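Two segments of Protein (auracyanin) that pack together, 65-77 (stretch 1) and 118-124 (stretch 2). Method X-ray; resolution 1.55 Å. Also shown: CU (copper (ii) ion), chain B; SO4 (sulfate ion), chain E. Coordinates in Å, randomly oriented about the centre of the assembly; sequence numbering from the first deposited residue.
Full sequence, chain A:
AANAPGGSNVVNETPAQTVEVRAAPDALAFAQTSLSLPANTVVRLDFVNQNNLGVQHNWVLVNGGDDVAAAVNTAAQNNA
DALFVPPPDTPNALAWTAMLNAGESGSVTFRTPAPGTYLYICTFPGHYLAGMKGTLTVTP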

# COMPACT_ATOMS: atom_id res chain seq x y z
N GLY A 65 -5.62 10.63 5.75
CA GLY A 65 -6.42 10.83 4.58
C GLY A 65 -5.58 11.41 3.42
O GLY A 65 -4.40 11.17 3.33
N ASP A 66 -6.26 12.22 2.60
CA ASP A 66 -5.67 12.70 1.36
C ASP A 66 -4.50 13.61 1.54
O ASP A 66 -3.53 13.53 0.75
CB ASP A 66 -6.72 13.28 0.43
CG ASP A 66 -7.51 12.19 -0.29
OD1 ASP A 66 -6.89 11.45 -1.12
OD2 ASP A 66 -8.68 12.00 0.07
N ASP A 67 -4.45 14.42 2.59
CA ASP A 67 -3.31 15.29 2.84
C ASP A 67 -2.06 14.51 3.19
O ASP A 67 -0.97 14.73 2.68
CB ASP A 67 -3.63 16.30 3.96
CG ASP A 67 -4.57 17.39 3.48
OD1 ASP A 67 -4.87 17.44 2.26
OD2 ASP A 67 -5.00 18.20 4.33
N VAL A 68 -2.26 13.50 4.06
CA VAL A 68 -1.12 12.63 4.41
C VAL A 68 -0.71 11.78 3.21
O VAL A 68 0.49 11.63 2.91
CB VAL A 68 -1.53 11.77 5.62
CG1 VAL A 68 -0.63 10.59 5.86
CG2 VAL A 68 -1.56 12.68 6.88
N ALA A 69 -1.68 11.32 2.46
CA ALA A 69 -1.42 10.49 1.27
C ALA A 69 -0.60 11.25 0.25
O ALA A 69 0.27 10.68 -0.41
CB ALA A 69 -2.71 9.97 0.66
N ALA A 70 -0.93 12.54 0.06
CA ALA A 70 -0.19 13.36 -0.90
C ALA A 70 1.24 13.53 -0.46
O ALA A 70 2.16 13.42 -1.29
CB ALA A 70 -0.88 14.71 -1.04
N ALA A 71 1.48 13.69 0.84
CA ALA A 71 2.80 13.80 1.39
C ALA A 71 3.62 12.52 1.17
O ALA A 71 4.74 12.59 0.68
CB ALA A 71 2.82 14.17 2.86
N VAL A 72 3.02 11.37 1.51
CA VAL A 72 3.71 10.10 1.28
C VAL A 72 3.93 9.89 -0.23
O VAL A 72 5.03 9.49 -0.62
CB VAL A 72 2.99 8.89 1.88
CG1 VAL A 72 3.70 7.59 1.55
CG2 VAL A 72 2.82 9.04 3.39
N ASN A 73 2.94 10.20 -1.03
CA ASN A 73 3.06 10.05 -2.48
C ASN A 73 4.17 10.92 -3.05
O ASN A 73 4.93 10.50 -3.93
CB ASN A 73 1.73 10.31 -3.17
CG ASN A 73 1.82 9.98 -4.66
OD1 ASN A 73 1.97 8.81 -5.02
ND2 ASN A 73 1.70 11.00 -5.49
N THR A 74 4.25 12.17 -2.58
CA THR A 74 5.30 13.08 -2.98
C THR A 74 6.67 12.60 -2.61
O THR A 74 7.58 12.64 -3.47
CB THR A 74 5.03 14.52 -2.48
OG1 THR A 74 3.85 14.98 -3.13
CG2 THR A 74 6.19 15.43 -2.78
N ALA A 75 6.87 12.03 -1.43
CA ALA A 75 8.17 11.49 -1.05
C ALA A 75 8.54 10.31 -1.95
O ALA A 75 9.68 10.22 -2.41
CB ALA A 75 8.23 11.11 0.40
N ALA A 76 7.55 9.49 -2.32
CA ALA A 76 7.83 8.34 -3.19
C ALA A 76 8.16 8.79 -4.60
O ALA A 76 9.00 8.19 -5.29
CB ALA A 76 6.63 7.40 -3.19
N GLN A 77 7.57 9.90 -5.05
CA GLN A 77 7.78 10.41 -6.39
C GLN A 77 9.24 10.77 -6.64
O GLN A 77 9.73 10.69 -7.77
CB GLN A 77 6.88 11.63 -6.64
CG GLN A 77 6.98 12.23 -8.01
CD GLN A 77 6.33 13.56 -8.22
OE1 GLN A 77 5.67 13.80 -9.25
NE2 GLN A 77 6.50 14.51 -7.31
CU CU B . -0.22 1.79 -9.36
S SO4 E . -5.39 14.04 6.57
O1 SO4 E . -4.54 13.70 5.40
O2 SO4 E . -4.82 15.25 7.27
O3 SO4 E . -5.38 12.90 7.56
O4 SO4 E . -6.79 14.32 6.13
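Stretch 2 118-124: YLYICTF

Stretch 2 enters as a strand, Tyr118 to Ile121, already under way before the segment begins, and then leaves the extended form: Thr123, at phi/psi -100/7, turns the chain. It runs along the helix of stretch 1 in roughly the same direction, the two axes inclined at 33° (signed -33°) and 8.6 Å apart at their closest. At that spacing Ala69 faces Leu119 and Ile121. The CA atoms of Gly65 and Leu119 lie 5.5 Å apart, and further along those of Asn73 and Thr123 lie 5.3 Å apart.

The alternation of the strand carries on into the loop. Leu119, Ile121 and Thr123 point their CA-to-CB bonds toward the helix; Tyr120 and Cys122 point away, and Cys122 SG binds CU at 2.2 Å. No hydrogen bond joins the stretches directly, so the fit rests on shape and on water.

Leu119 adopts m,t (chi1 -77°, chi2 180°), which carries CD1 to the start of the helix. There CD1 lies 3.4 Å from Gly65 C, 3.3 Å from Asp66 OD1 and 3.9 Å from Ala69 CB. Asp66 starts away from the strand, but its m rotamer brings the carboxylate end back beside the leucine methyl. At the N-cap, Gly65 has no side chain; a CB there would clash with the sulfate, whose O3 accepts a hydrogen bond from Gly65 N at 2.9 Å.

Ile121 is p,t (63°, 180°), and both its CG2 and CD1 lie over Ala69, CG2 4.0 Å from Ala69 CB and CD1 3.6 Å from Ala69 O; CD1 also lies 4.0 Å from Asn73 CB. Ala69 thus serves two strand residues with a single methyl.

Asn73 sets out sideways, and chi1 t with chi2 67° brings its OD1 to 3.4 Å from Thr123 CA. The same oxygen accepts a hydrogen bond from water 1 at 2.7 Å; that water also donates to Phe124 O at 2.7 Å, bridging helix and turn. Water 2 lies near Asn73 O (3.0 Å) and Thr123 O (2.8 Å), a second polar link beside the first.

Thr123, chi1 p, sits against the last close helix contact, its CB 3.4 Å from Ala76 CB. Its OG1 is hydrogen-bonded elsewhere in the structure, while CG2 lies 3.7 Å from Asn73 OD1. The rule to read here is that Ala69 and Ala76 turn their methyls toward stretch 2, Ala69 under Leu119 and Ile121 and Ala76 against Thr123, with polar Asn73 between them.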

# COMPACT_ATOMS: atom_id res chain seq x y z
N TYR A 118 -8.29 5.06 7.15
CA TYR A 118 -6.95 5.30 6.64
C TYR A 118 -6.97 5.05 5.11
O TYR A 118 -7.63 4.10 4.68
CB TYR A 118 -5.98 4.25 7.23
CG TYR A 118 -5.90 4.30 8.74
CD1 TYR A 118 -6.78 3.56 9.52
CD2 TYR A 118 -4.87 5.01 9.35
CE1 TYR A 118 -6.68 3.63 10.91
CE2 TYR A 118 -4.73 5.02 10.73
CZ TYR A 118 -5.67 4.35 11.48
OH TYR A 118 -5.54 4.36 12.88
N LEU A 119 -6.26 5.87 4.38
CA LEU A 119 -6.18 5.58 2.93
C LEU A 119 -5.03 4.60 2.67
O LEU A 119 -3.98 4.67 3.30
CB LEU A 119 -5.86 6.86 2.15
CG LEU A 119 -7.01 7.83 1.94
CD1 LEU A 119 -6.48 9.04 1.14
CD2 LEU A 119 -8.17 7.21 1.23
N TYR A 120 -5.25 3.77 1.64
CA TYR A 120 -4.14 3.05 1.02
C TYR A 120 -4.07 3.58 -0.46
O TYR A 120 -5.13 3.92 -0.99
CB TYR A 120 -4.25 1.57 1.04
CG TYR A 120 -5.51 0.94 0.55
CD1 TYR A 120 -6.58 0.71 1.47
CD2 TYR A 120 -5.69 0.53 -0.77
CE1 TYR A 120 -7.71 0.08 1.04
CE2 TYR A 120 -6.85 -0.09 -1.18
CZ TYR A 120 -7.87 -0.32 -0.27
OH TYR A 120 -9.04 -0.91 -0.67
N ILE A 121 -2.87 3.72 -0.94
CA ILE A 121 -2.68 4.27 -2.29
C ILE A 121 -1.61 3.46 -2.99
O ILE A 121 -0.88 2.65 -2.41
CB ILE A 121 -2.16 5.75 -2.25
CG1 ILE A 121 -0.82 5.85 -1.60
CG2 ILE A 121 -3.21 6.62 -1.53
CD1 ILE A 121 -0.25 7.28 -1.48
N CYS A 122 -1.45 3.74 -4.28
CA CYS A 122 -0.29 3.27 -5.03
C CYS A 122 0.61 4.50 -5.24
O CYS A 122 0.05 5.57 -5.53
CB CYS A 122 -0.70 2.67 -6.34
SG CYS A 122 0.70 2.29 -7.44
N THR A 123 1.90 4.38 -5.05
CA THR A 123 2.79 5.50 -5.22
C THR A 123 3.54 5.52 -6.56
O THR A 123 4.35 6.44 -6.72
CB THR A 123 3.79 5.66 -4.08
OG1 THR A 123 4.59 4.50 -3.89
CG2 THR A 123 3.01 5.99 -2.80
N PHE A 124 3.21 4.62 -7.46
CA PHE A 124 3.92 4.76 -8.80
C PHE A 124 3.47 6.12 -9.37
O PHE A 124 2.31 6.46 -9.27
CB PHE A 124 3.44 3.63 -9.70
CG PHE A 124 4.38 3.56 -10.90
CD1 PHE A 124 5.61 2.98 -10.79
CD2 PHE A 124 4.01 4.25 -12.05
CE1 PHE A 124 6.48 2.98 -11.87
CE2 PHE A 124 4.89 4.27 -13.12
CZ PHE A 124 6.12 3.64 -13.03
O HOH W 1 1.27 8.24 -7.52
O HOH W 2 4.86 9.16 -6.59